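African horse sickness virus (serotype 4) VP7 (African horsesickness virus, PDB 1AHS) forms, as a homotrimer whose top domain is the part described here, the surface of the viral core and binds the core protein VP3. Local coordinates at residues 1-5 with 121-125; 31-37 with 116-122; 40-46 with 104-110; 63-67 with 79-85. All blocks are in the same frame, centred on the assembly; numbering follows the deposited sequence.

How the contacts relate
The top domain is a jelly-roll β-sandwich, and the four contacts sample both of its sheets and the gap between them. Contact 2 pairs strands 32-37 and 116-122 in one sheet; contact 3, its centre about 12 Å away, pairs 41-44 and 106-110 in the facing one. Contact 4 joins the two through strands 59-65 and 84-87. Contact 1, which shares E121 and V122 with contact 2, brings the N- and C-terminal ends of the fragment together. Along the chain the contacts nest: 4 within 3, 3 within 2, while 1 and 2 end on overlapping residues. Contacts 1, 2 and 4 also reach neighbouring subunits, tying the sandwich into the trimer.

Contact 1: 1-5 with 121-125; sequences TGPYA and EVLWY
E121 enters in extended β conformation (phi/psi -120/121) as strand 116-122 nears its end, its CB directed away from 1-5. Its carboxylate forms a salt bridge with R64 and accepts a hydrogen bond from the backbone of S30 of a neighbouring subunit. V122, still extended and with chi1 t, faces the N-terminal segment: its CA lies 7.4 Å from G2 CA, too far for strand pairing, and V122 meets the segment through its side chain. V122 CG1 packs on P3 CD at 3.8 Å. V122 CG2 lies 3.8 Å from Y4 CE2 and 3.3 Å from Y4 OH, a hydroxyl hydrogen-bonded to L49 O. The receiving surface is a type I β-turn from G2 to A5, closed weakly by A5 N to G2 O at 3.4 Å. Here the two ends of the fragment meet beside the jelly-roll sheet that holds strand 116-122. At L123 (-90/-70) the chain leaves the strand and bends, and L123 and W124, whose side chain is modelled only to CB, both direct CB away. Y125 then turns back, its chi1 between wells at 118°, and covers the proline: P3 CB sits 4.1 Å from the ring centroid, 23° off the normal, a CH-pi contact. T1 CG2 reaches the ring edge at Y125 CE1, 4.3 Å away. Y125 is poorly ordered and touches a crystal neighbour.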
loop_
_atom_site.group_PDB
_atom_site.type_symbol
_atom_site.label_atom_id
_atom_site.label_comp_id
_atom_site.label_asym_id
_atom_site.label_seq_id
_atom_site.Cartn_x
_atom_site.Cartn_y
_atom_site.Cartn_z
ATOM N N THR B 1 1.518 1.660 16.518
ATOM C CA THR B 1 2.468 2.634 15.953
ATOM C C THR B 1 3.723 2.046 15.188
ATOM O O THR B 1 4.228 0.930 15.467
ATOM C CB THR B 1 2.920 3.654 17.072
ATOM O OG1 THR B 1 3.045 4.976 16.531
ATOM C CG2 THR B 1 4.252 3.220 17.746
ATOM N N GLY B 2 4.160 2.800 14.183
ATOM C CA GLY B 2 5.311 2.466 13.367
ATOM C C GLY B 2 6.169 3.714 13.440
ATOM O O GLY B 2 5.668 4.807 13.738
ATOM N N PRO B 3 7.422 3.636 13.037
ATOM C CA PRO B 3 8.247 4.828 13.138
ATOM C C PRO B 3 7.908 6.031 12.307
ATOM O O PRO B 3 8.353 7.140 12.621
ATOM C CB PRO B 3 9.609 4.297 12.794
ATOM C CG PRO B 3 9.301 3.212 11.824
ATOM C CD PRO B 3 8.148 2.514 12.429
ATOM N N TYR B 4 7.079 5.853 11.283
ATOM C CA TYR B 4 6.809 6.955 10.367
ATOM C C TYR B 4 5.423 7.528 10.494
ATOM O O TYR B 4 4.953 8.246 9.603
ATOM C CB TYR B 4 7.079 6.519 8.904
ATOM C CG TYR B 4 8.438 5.853 8.680
ATOM C CD1 TYR B 4 9.578 6.310 9.339
ATOM C CD2 TYR B 4 8.543 4.667 7.963
ATOM C CE1 TYR B 4 10.774 5.576 9.308
ATOM C CE2 TYR B 4 9.736 3.943 7.926
ATOM C CZ TYR B 4 10.829 4.404 8.611
ATOM O OH TYR B 4 11.964 3.651 8.664
ATOM N N ALA B 5 4.795 7.299 11.641
ATOM C CA ALA B 5 3.439 7.797 11.859
ATOM C C ALA B 5 3.312 9.314 11.801
ATOM O O ALA B 5 2.301 9.820 11.347
ATOM C CB ALA B 5 2.867 7.240 13.169
ATOM N N GLU B 121 10.543 -1.933 4.816
ATOM C CA GLU B 121 9.393 -2.075 5.658
ATOM C C GLU B 121 9.893 -2.316 7.058
ATOM O O GLU B 121 10.618 -3.265 7.280
ATOM C CB GLU B 121 8.583 -3.295 5.222
ATOM C CG GLU B 121 7.428 -3.625 6.164
ATOM C CD GLU B 121 6.609 -4.788 5.697
ATOM O OE1 GLU B 121 6.875 -5.299 4.581
ATOM O OE2 GLU B 121 5.682 -5.190 6.432
ATOM N N VAL B 122 9.536 -1.459 7.993
ATOM C CA VAL B 122 9.965 -1.634 9.360
ATOM C C VAL B 122 9.105 -2.673 10.035
ATOM O O VAL B 122 7.888 -2.589 10.045
ATOM C CB VAL B 122 9.890 -0.343 10.069
ATOM C CG1 VAL B 122 10.225 -0.508 11.499
ATOM C CG2 VAL B 122 10.826 0.605 9.412
ATOM N N LEU B 123 9.742 -3.632 10.675
ATOM C CA LEU B 123 9.024 -4.740 11.270
ATOM C C LEU B 123 8.538 -4.659 12.710
ATOM O O LEU B 123 7.345 -4.697 12.975
ATOM C CB LEU B 123 9.784 -6.044 11.000
ATOM C CG LEU B 123 9.851 -6.441 9.513
ATOM C CD1 LEU B 123 10.527 -7.765 9.372
ATOM C CD2 LEU B 123 8.455 -6.578 8.941
ATOM N N TRP B 124 9.421 -4.690 13.669
ATOM C CA TRP B 124 8.942 -4.562 15.048
ATOM C C TRP B 124 9.873 -3.442 15.447
ATOM O O TRP B 124 10.878 -3.167 14.726
ATOM C CB TRP B 124 9.155 -5.853 15.885
ATOM N N TYR B 125 9.526 -2.710 16.500
ATOM C CA TYR B 125 10.431 -1.643 16.881
ATOM C C TYR B 125 10.347 -1.121 18.329
ATOM O O TYR B 125 9.267 -0.749 18.830
ATOM C CB TYR B 125 10.450 -0.582 15.744
ATOM C CG TYR B 125 9.993 0.821 16.037
ATOM C CD1 TYR B 125 8.644 1.130 16.235
ATOM C CD2 TYR B 125 10.928 1.845 16.095
ATOM C CE1 TYR B 125 8.266 2.420 16.499
ATOM C CE2 TYR B 125 10.567 3.113 16.350
ATOM C CZ TYR B 125 9.250 3.409 16.551
ATOM O OH TYR B 125 8.978 4.721 16.831
#

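Contact 2: 31-37 with 116-122; sequences NIAEVCM and SILQFEV
V35 is at the apolar centre, its CG1 3.4 Å from F120 CE2 at the edge of the ring and 4.3 Å from L118 CB. M37 SD extends this surface, 4.2 Å from L118 CD2. V35, M37, L118 and F120, with A33, share the sheet face that looks onto V108 of strand 106-110. On the other face C36 SG meets I117 CG1 at 4.0 Å and I32 CG2 meets Q119 CG at 3.6 Å; the E34 carboxylate hydrogen-bonds to S13 OG and G14 N.
Both backbones are extended and antiparallel, their axes 4.6 Å apart at 161°. Hydrogen-bonded pairs are A33-F120 (A33 N to F120 O 3.1 Å, F120 N to A33 O 2.9 Å), V35-L118 (V35 N to L118 O 2.8 Å, L118 N to V35 O 2.9 Å) and M37-S116 (M37 N to S116 O 2.7 Å, S116 N to M37 O 2.9 Å). Non-hydrogen-bonded pairs I32-E121, E34-Q119 and C36-I117 alternate with them.
At the polar edge N31 clasps V122: V122 N to N31 O 2.7 Å, N31 ND2 to V122 O 2.8 Å. Strands 32-37 and 116-122 match the first two strands of a viral jelly roll's BIDG sheet, with 23-27 added outside B.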
loop_
_atom_site.group_PDB
_atom_site.type_symbol
_atom_site.label_atom_id
_atom_site.label_comp_id
_atom_site.label_asym_id
_atom_site.label_seq_id
_atom_site.Cartn_x
_atom_site.Cartn_y
_atom_site.Cartn_z
ATOM N N ASN B 31 4.879 2.217 8.441
ATOM C CA ASN B 31 5.997 1.296 8.444
ATOM C C ASN B 31 6.785 1.082 7.152
ATOM O O ASN B 31 7.826 0.413 7.154
ATOM C CB ASN B 31 5.522 -0.044 9.013
ATOM C CG ASN B 31 5.352 0.011 10.515
ATOM O OD1 ASN B 31 4.491 0.736 11.002
ATOM N ND2 ASN B 31 6.188 -0.725 11.265
ATOM N N ILE B 32 6.384 1.773 6.096
ATOM C CA ILE B 32 7.007 1.595 4.813
ATOM C C ILE B 32 7.461 2.892 4.165
ATOM O O ILE B 32 6.734 3.890 4.132
ATOM C CB ILE B 32 6.015 0.842 3.893
ATOM C CG1 ILE B 32 5.589 -0.444 4.568
ATOM C CG2 ILE B 32 6.636 0.492 2.574
ATOM C CD1 ILE B 32 4.758 -1.311 3.691
ATOM N N ALA B 33 8.658 2.860 3.606
ATOM C CA ALA B 33 9.216 4.004 2.924
ATOM C C ALA B 33 9.751 3.426 1.607
ATOM O O ALA B 33 10.030 2.227 1.533
ATOM C CB ALA B 33 10.346 4.582 3.763
ATOM N N GLU B 34 9.891 4.234 0.572
ATOM C CA GLU B 34 10.411 3.737 -0.693
ATOM C C GLU B 34 11.392 4.748 -1.250
ATOM O O GLU B 34 11.192 5.939 -1.078
ATOM C CB GLU B 34 9.278 3.610 -1.717
ATOM C CG GLU B 34 8.272 2.486 -1.467
ATOM C CD GLU B 34 7.188 2.363 -2.542
ATOM O OE1 GLU B 34 7.103 3.202 -3.483
ATOM O OE2 GLU B 34 6.379 1.414 -2.431
ATOM N N VAL B 35 12.455 4.311 -1.909
ATOM C CA VAL B 35 13.363 5.287 -2.513
ATOM C C VAL B 35 13.429 5.011 -4.015
ATOM O O VAL B 35 13.572 3.868 -4.451
ATOM C CB VAL B 35 14.742 5.386 -1.749
ATOM C CG1 VAL B 35 15.058 4.121 -1.057
ATOM C CG2 VAL B 35 15.860 5.792 -2.645
ATOM N N CYS B 36 13.068 6.025 -4.785
ATOM C CA CYS B 36 13.038 5.943 -6.222
ATOM C C CYS B 36 14.441 6.203 -6.670
ATOM O O CYS B 36 15.018 7.187 -6.256
ATOM C CB CYS B 36 12.114 7.025 -6.790
ATOM S SG CYS B 36 10.354 6.713 -6.528
ATOM N N MET B 37 14.988 5.378 -7.550
ATOM C CA MET B 37 16.370 5.574 -7.986
ATOM C C MET B 37 16.598 5.527 -9.475
ATOM O O MET B 37 16.211 4.568 -10.138
ATOM C CB MET B 37 17.264 4.508 -7.357
ATOM C CG MET B 37 17.229 4.466 -5.869
ATOM S SD MET B 37 18.379 3.342 -5.291
ATOM C CE MET B 37 19.822 4.449 -5.433
ATOM N N SER B 116 14.750 2.124 -10.744
ATOM C CA SER B 116 14.307 1.125 -9.773
ATOM C C SER B 116 13.659 1.794 -8.565
ATOM O O SER B 116 13.905 2.975 -8.328
ATOM C CB SER B 116 15.501 0.304 -9.287
ATOM O OG SER B 116 16.101 -0.432 -10.349
ATOM N N ILE B 117 12.783 1.079 -7.851
ATOM C CA ILE B 117 12.204 1.634 -6.627
ATOM C C ILE B 117 12.470 0.579 -5.563
ATOM O O ILE B 117 12.260 -0.601 -5.828
ATOM C CB ILE B 117 10.691 1.858 -6.682
ATOM C CG1 ILE B 117 10.316 2.923 -7.688
ATOM C CG2 ILE B 117 10.205 2.429 -5.364
ATOM C CD1 ILE B 117 8.854 3.166 -7.689
ATOM N N LEU B 118 13.017 0.974 -4.408
ATOM C CA LEU B 118 13.265 0.036 -3.311
ATOM C C LEU B 118 12.321 0.375 -2.179
ATOM O O LEU B 118 12.130 1.559 -1.845
ATOM C CB LEU B 118 14.681 0.170 -2.772
ATOM C CG LEU B 118 15.858 -0.538 -3.425
ATOM C CD1 LEU B 118 15.851 -0.428 -4.923
ATOM C CD2 LEU B 118 17.096 0.103 -2.891
ATOM N N GLN B 119 11.789 -0.671 -1.556
ATOM C CA GLN B 119 10.873 -0.543 -0.447
ATOM C C GLN B 119 11.548 -1.000 0.842
ATOM O O GLN B 119 12.228 -2.016 0.816
ATOM C CB GLN B 119 9.665 -1.435 -0.725
ATOM C CG GLN B 119 8.749 -1.564 0.441
ATOM C CD GLN B 119 7.580 -2.488 0.208
ATOM O OE1 GLN B 119 6.645 -2.136 -0.524
ATOM N NE2 GLN B 119 7.585 -3.652 0.885
ATOM N N PHE B 120 11.337 -0.287 1.958
ATOM C CA PHE B 120 11.894 -0.659 3.276
ATOM C C PHE B 120 10.707 -0.813 4.161
ATOM O O PHE B 120 9.936 0.093 4.264
ATOM C CB PHE B 120 12.747 0.465 3.865
ATOM C CG PHE B 120 14.012 0.694 3.128
ATOM C CD1 PHE B 120 15.131 -0.031 3.436
ATOM C CD2 PHE B 120 14.053 1.555 2.048
ATOM C CE1 PHE B 120 16.284 0.110 2.658
ATOM C CE2 PHE B 120 15.199 1.705 1.261
ATOM C CZ PHE B 120 16.307 0.979 1.562
ATOM N N GLU B 121 10.543 -1.933 4.816
ATOM C CA GLU B 121 9.393 -2.075 5.658
ATOM C C GLU B 121 9.893 -2.316 7.058
ATOM O O GLU B 121 10.618 -3.265 7.280
ATOM C CB GLU B 121 8.583 -3.295 5.222
ATOM C CG GLU B 121 7.428 -3.625 6.164
ATOM C CD GLU B 121 6.609 -4.788 5.697
ATOM O OE1 GLU B 121 6.875 -5.299 4.581
ATOM O OE2 GLU B 121 5.682 -5.190 6.432
ATOM N N VAL B 122 9.536 -1.459 7.993
ATOM C CA VAL B 122 9.965 -1.634 9.360
ATOM C C VAL B 122 9.105 -2.673 10.035
ATOM O O VAL B 122 7.888 -2.589 10.045
ATOM C CB VAL B 122 9.890 -0.343 10.069
ATOM C CG1 VAL B 122 10.225 -0.508 11.499
ATOM C CG2 VAL B 122 10.826 0.605 9.412
#

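Contact 3: 40-46 with 104-110; sequences GAAGQVN and APVNVGN
G40, with positive phi (65/23), leads into strand 41-44, which runs antiparallel to 106-110 at 170°, the axes 4.7 Å apart. A41 O accepts N110 N at 2.6 Å; the N110 side chain, chi1 t, turns elsewhere, its ND2 to D38 O and R114 O and its OD1 to S116 OG. A42 faces G109 in a non-hydrogen-bonded pair, CA to CA 4.3 Å, and A42 CA comes 3.3 Å from V108 O. G43 and V108 form a hydrogen-bonded pair: G43 N to V108 O 3.1 Å, V108 N to G43 O 2.9 Å. V108 directs its side chain into the sandwich, towards L118 and F120 of the facing sheet. These are the edge strand C and its neighbour H in the CHEF sheet of the jelly roll; 84-87 continues the sheet beyond 106-110. Q44 opposes N107, CA to CA 4.4 Å, its side chain on the exposed face; Q44 CG lies 3.3 Å from V106 O. V45 (-127/18) leaves the strand as N-cap residue of helix 46-49, yet V45 N still reaches V106 O at 3.1 Å, and V45 CG1 packs on V106 CG1 at 4.0 Å. N46, the first helical residue, prolongs the pairing through its side chain: with chi1 m and chi2 75°, its OD1 accepts V106 N at 3.0 Å while its ND2 donates to A104 O at 2.8 Å, an oxygen that W100 NE1 also reaches.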
loop_
_atom_site.group_PDB
_atom_site.type_symbol
_atom_site.label_atom_id
_atom_site.label_comp_id
_atom_site.label_asym_id
_atom_site.label_seq_id
_atom_site.Cartn_x
_atom_site.Cartn_y
_atom_site.Cartn_z
ATOM N N GLY B 40 22.062 3.689 -12.464
ATOM C CA GLY B 40 23.424 3.895 -12.013
ATOM C C GLY B 40 23.569 4.803 -10.803
ATOM O O GLY B 40 24.679 5.353 -10.555
ATOM N N ALA B 41 22.490 4.908 -10.012
ATOM C CA ALA B 41 22.482 5.770 -8.837
ATOM C C ALA B 41 22.816 5.111 -7.510
ATOM O O ALA B 41 22.630 3.901 -7.314
ATOM C CB ALA B 41 21.171 6.523 -8.741
ATOM N N ALA B 42 23.320 5.947 -6.604
ATOM C CA ALA B 42 23.668 5.539 -5.260
ATOM C C ALA B 42 23.391 6.714 -4.338
ATOM O O ALA B 42 23.455 7.887 -4.756
ATOM C CB ALA B 42 25.100 5.169 -5.198
ATOM N N GLY B 43 23.096 6.405 -3.081
ATOM C CA GLY B 43 22.801 7.454 -2.122
ATOM C C GLY B 43 22.729 6.834 -0.751
ATOM O O GLY B 43 22.853 5.609 -0.635
ATOM N N GLN B 44 22.614 7.678 0.277
ATOM C CA GLN B 44 22.526 7.259 1.690
ATOM C C GLN B 44 21.097 7.587 2.112
ATOM O O GLN B 44 20.573 8.649 1.806
ATOM C CB GLN B 44 23.538 7.990 2.580
ATOM C CG GLN B 44 23.745 7.308 3.949
ATOM C CD GLN B 44 24.690 8.064 4.849
ATOM O OE1 GLN B 44 24.270 8.890 5.661
ATOM N NE2 GLN B 44 25.977 7.803 4.695
ATOM N N VAL B 45 20.529 6.759 2.958
ATOM C CA VAL B 45 19.132 6.890 3.253
ATOM C C VAL B 45 18.809 6.988 4.748
ATOM O O VAL B 45 17.659 6.869 5.181
ATOM C CB VAL B 45 18.520 5.684 2.484
ATOM C CG1 VAL B 45 17.851 4.700 3.358
ATOM C CG2 VAL B 45 17.757 6.152 1.275
ATOM N N ASN B 46 19.831 7.319 5.527
ATOM C CA ASN B 46 19.676 7.446 6.973
ATOM C C ASN B 46 18.544 8.397 7.356
ATOM O O ASN B 46 17.622 7.995 8.022
ATOM C CB ASN B 46 20.983 7.904 7.617
ATOM C CG ASN B 46 21.971 6.796 7.744
ATOM O OD1 ASN B 46 22.586 6.384 6.757
ATOM N ND2 ASN B 46 22.103 6.260 8.946
ATOM N N ALA B 104 24.462 3.809 12.281
ATOM C CA ALA B 104 25.277 3.353 11.165
ATOM C C ALA B 104 24.734 3.741 9.796
ATOM O O ALA B 104 23.501 3.897 9.607
ATOM C CB ALA B 104 25.498 1.849 11.257
ATOM N N PRO B 105 25.643 3.924 8.814
ATOM C CA PRO B 105 25.276 4.300 7.441
ATOM C C PRO B 105 24.533 3.195 6.666
ATOM O O PRO B 105 24.928 2.017 6.721
ATOM C CB PRO B 105 26.635 4.626 6.815
ATOM C CG PRO B 105 27.530 3.667 7.483
ATOM C CD PRO B 105 27.105 3.762 8.932
ATOM N N VAL B 106 23.419 3.572 6.033
ATOM C CA VAL B 106 22.635 2.661 5.199
ATOM C C VAL B 106 22.781 3.217 3.794
ATOM O O VAL B 106 22.390 4.353 3.556
ATOM C CB VAL B 106 21.177 2.675 5.598
ATOM C CG1 VAL B 106 20.362 1.868 4.633
ATOM C CG2 VAL B 106 21.037 2.069 6.968
ATOM N N ASN B 107 23.491 2.506 2.913
ATOM C CA ASN B 107 23.694 2.975 1.529
ATOM C C ASN B 107 22.870 2.117 0.615
ATOM O O ASN B 107 22.699 0.902 0.794
ATOM C CB ASN B 107 25.150 2.967 1.091
ATOM C CG ASN B 107 26.024 3.877 1.940
ATOM O OD1 ASN B 107 25.960 5.089 1.863
ATOM N ND2 ASN B 107 26.851 3.274 2.761
ATOM N N VAL B 108 22.434 2.752 -0.438
ATOM C CA VAL B 108 21.524 2.115 -1.335
ATOM C C VAL B 108 22.127 2.299 -2.731
ATOM O O VAL B 108 22.733 3.341 -3.020
ATOM C CB VAL B 108 20.169 2.836 -1.080
ATOM C CG1 VAL B 108 19.952 3.997 -2.012
ATOM C CG2 VAL B 108 19.078 1.896 -0.938
ATOM N N GLY B 109 22.097 1.253 -3.546
ATOM C CA GLY B 109 22.662 1.403 -4.866
ATOM C C GLY B 109 21.866 0.761 -5.971
ATOM O O GLY B 109 21.286 -0.304 -5.791
ATOM N N ASN B 110 21.863 1.417 -7.121
ATOM C CA ASN B 110 21.176 0.917 -8.313
ATOM C C ASN B 110 22.164 1.029 -9.484
ATOM O O ASN B 110 22.086 1.968 -10.276
ATOM C CB ASN B 110 19.905 1.734 -8.599
ATOM C CG ASN B 110 19.122 1.218 -9.797
ATOM O OD1 ASN B 110 18.857 0.011 -9.933
ATOM N ND2 ASN B 110 18.724 2.131 -10.654
#

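Contact 4: 63-67 with 79-85; sequences WRPLR and SAPGTFV
Ring packing dominates. W63, extended in strand 59-65 (phi/psi -127/159) with chi1 p and chi2 -83°, points its CB toward 79-85. V85, also extended and with chi1 t, sets CG2 over one face of the indole: 3.5 Å from the centroid of the five-membered ring, 17° off its normal, a CH-pi contact, with V85 CG2 3.4 Å from W63 CD2. The backbones stay apart, W63 CA and V85 CA being 8.0 Å from each other. T83 O meets the indole edge, 3.5 Å from W63 CH2, and T83 OG1 lies 3.8 Å from W63 CZ3.
Looser van der Waals contacts surround P65, whose CB is 4.0 Å from T83 OG1 and 4.3 Å from S79 CB. Between S79 and T83 the chain arches away, turning at G82 with positive phi (77/15).
One hydrogen bond links the segments: S79 OG (chi1 -87°) donates to L66 O at 2.8 Å and also receives I117 N. Here the backbones converge, R67 CA and S79 CA 5.6 Å apart.
R64 points away, to E121 and to A7 O of a neighbouring subunit, and R67 forms a salt bridge with E9 of that subunit. The indole thus lies between the two sheets of the jelly roll, with F120 of strand 116-122 against it, V108 of strand 106-110 beside V85, and its NE1 hydrogen-bonded to V92 O of strand 90-92.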
loop_
_atom_site.group_PDB
_atom_site.type_symbol
_atom_site.label_atom_id
_atom_site.label_comp_id
_atom_site.label_asym_id
_atom_site.label_seq_id
_atom_site.Cartn_x
_atom_site.Cartn_y
_atom_site.Cartn_z
ATOM N N TRP B 63 14.351 -5.061 3.107
ATOM C CA TRP B 63 14.186 -4.261 1.905
ATOM C C TRP B 63 13.981 -5.202 0.715
ATOM O O TRP B 63 14.213 -6.409 0.806
ATOM C CB TRP B 63 15.393 -3.370 1.670
ATOM C CG TRP B 63 16.589 -4.103 1.245
ATOM C CD1 TRP B 63 17.488 -4.750 2.039
ATOM C CD2 TRP B 63 17.027 -4.291 -0.101
ATOM N NE1 TRP B 63 18.457 -5.330 1.266
ATOM C CE2 TRP B 63 18.198 -5.063 -0.053
ATOM C CE3 TRP B 63 16.533 -3.884 -1.359
ATOM C CZ2 TRP B 63 18.887 -5.441 -1.212
ATOM C CZ3 TRP B 63 17.229 -4.267 -2.521
ATOM C CH2 TRP B 63 18.385 -5.032 -2.431
ATOM N N ARG B 64 13.397 -4.680 -0.349
ATOM C CA ARG B 64 13.230 -5.438 -1.568
ATOM C C ARG B 64 12.868 -4.523 -2.702
ATOM O O ARG B 64 12.398 -3.415 -2.487
ATOM C CB ARG B 64 12.304 -6.659 -1.442
ATOM C CG ARG B 64 10.987 -6.468 -0.853
ATOM C CD ARG B 64 11.024 -6.790 0.631
ATOM N NE ARG B 64 10.143 -7.886 1.040
ATOM C CZ ARG B 64 9.022 -7.716 1.730
ATOM N NH1 ARG B 64 8.618 -6.489 2.081
ATOM N NH2 ARG B 64 8.335 -8.775 2.097
ATOM N N PRO B 65 13.297 -4.877 -3.901
ATOM C CA PRO B 65 13.027 -4.091 -5.096
ATOM C C PRO B 65 11.608 -4.354 -5.545
ATOM O O PRO B 65 11.010 -5.334 -5.108
ATOM C CB PRO B 65 14.040 -4.653 -6.089
ATOM C CG PRO B 65 14.120 -6.089 -5.712
ATOM C CD PRO B 65 14.168 -6.025 -4.207
ATOM N N LEU B 66 11.031 -3.455 -6.343
ATOM C CA LEU B 66 9.686 -3.706 -6.809
ATOM C C LEU B 66 9.847 -4.311 -8.162
ATOM O O LEU B 66 10.425 -3.691 -9.050
ATOM C CB LEU B 66 8.856 -2.432 -6.974
ATOM C CG LEU B 66 8.471 -1.442 -5.877
ATOM C CD1 LEU B 66 7.000 -1.069 -6.004
ATOM C CD2 LEU B 66 8.785 -1.979 -4.526
ATOM N N ARG B 67 9.376 -5.528 -8.314
ATOM C CA ARG B 67 9.436 -6.179 -9.591
ATOM C C ARG B 67 8.701 -5.306 -10.669
ATOM O O ARG B 67 9.200 -5.157 -11.786
ATOM C CB ARG B 67 8.842 -7.591 -9.439
ATOM C CG ARG B 67 8.547 -8.321 -10.749
ATOM C CD ARG B 67 9.789 -8.751 -11.513
ATOM N NE ARG B 67 9.747 -10.200 -11.734
ATOM C CZ ARG B 67 9.436 -10.775 -12.892
ATOM N NH1 ARG B 67 9.154 -10.016 -13.951
ATOM N NH2 ARG B 67 9.356 -12.105 -12.975
ATOM N N SER B 79 12.094 -2.961 -12.086
ATOM C CA SER B 79 13.312 -2.542 -11.416
ATOM C C SER B 79 14.519 -3.241 -12.029
ATOM O O SER B 79 14.462 -4.447 -12.407
ATOM C CB SER B 79 13.236 -2.913 -9.923
ATOM O OG SER B 79 12.611 -1.899 -9.168
ATOM N N ALA B 80 15.612 -2.488 -12.089
ATOM C CA ALA B 80 16.862 -2.991 -12.603
ATOM C C ALA B 80 17.483 -4.092 -11.709
ATOM O O ALA B 80 17.263 -4.164 -10.496
ATOM C CB ALA B 80 17.815 -1.853 -12.763
ATOM N N PRO B 81 18.214 -5.025 -12.314
ATOM C CA PRO B 81 18.805 -6.054 -11.461
ATOM C C PRO B 81 20.065 -5.499 -10.774
ATOM O O PRO B 81 20.534 -4.390 -11.090
ATOM C CB PRO B 81 19.130 -7.144 -12.461
ATOM C CG PRO B 81 19.538 -6.319 -13.694
ATOM C CD PRO B 81 18.522 -5.248 -13.739
ATOM N N GLY B 82 20.563 -6.219 -9.780
ATOM C CA GLY B 82 21.764 -5.751 -9.108
ATOM C C GLY B 82 21.646 -4.622 -8.101
ATOM O O GLY B 82 22.654 -3.999 -7.766
ATOM N N THR B 83 20.428 -4.320 -7.661
ATOM C CA THR B 83 20.221 -3.294 -6.658
ATOM C C THR B 83 20.798 -3.855 -5.346
ATOM O O THR B 83 20.707 -5.072 -5.109
ATOM C CB THR B 83 18.713 -3.032 -6.467
ATOM O OG1 THR B 83 18.040 -4.266 -6.218
ATOM C CG2 THR B 83 18.125 -2.388 -7.678
ATOM N N PHE B 84 21.443 -3.017 -4.526
ATOM C CA PHE B 84 21.992 -3.498 -3.237
ATOM C C PHE B 84 21.773 -2.487 -2.117
ATOM O O PHE B 84 21.522 -1.307 -2.368
ATOM C CB PHE B 84 23.495 -3.888 -3.316
ATOM C CG PHE B 84 24.406 -2.750 -3.670
ATOM C CD1 PHE B 84 24.754 -1.800 -2.722
ATOM C CD2 PHE B 84 24.844 -2.580 -4.964
ATOM C CE1 PHE B 84 25.517 -0.688 -3.055
ATOM C CE2 PHE B 84 25.600 -1.483 -5.309
ATOM C CZ PHE B 84 25.940 -0.528 -4.352
ATOM N N VAL B 85 21.887 -2.957 -0.887
ATOM C CA VAL B 85 21.730 -2.124 0.285
ATOM C C VAL B 85 22.866 -2.556 1.240
ATOM O O VAL B 85 23.101 -3.758 1.412
ATOM C CB VAL B 85 20.311 -2.369 0.911
ATOM C CG1 VAL B 85 20.230 -1.812 2.314
ATOM C CG2 VAL B 85 19.250 -1.718 0.053
#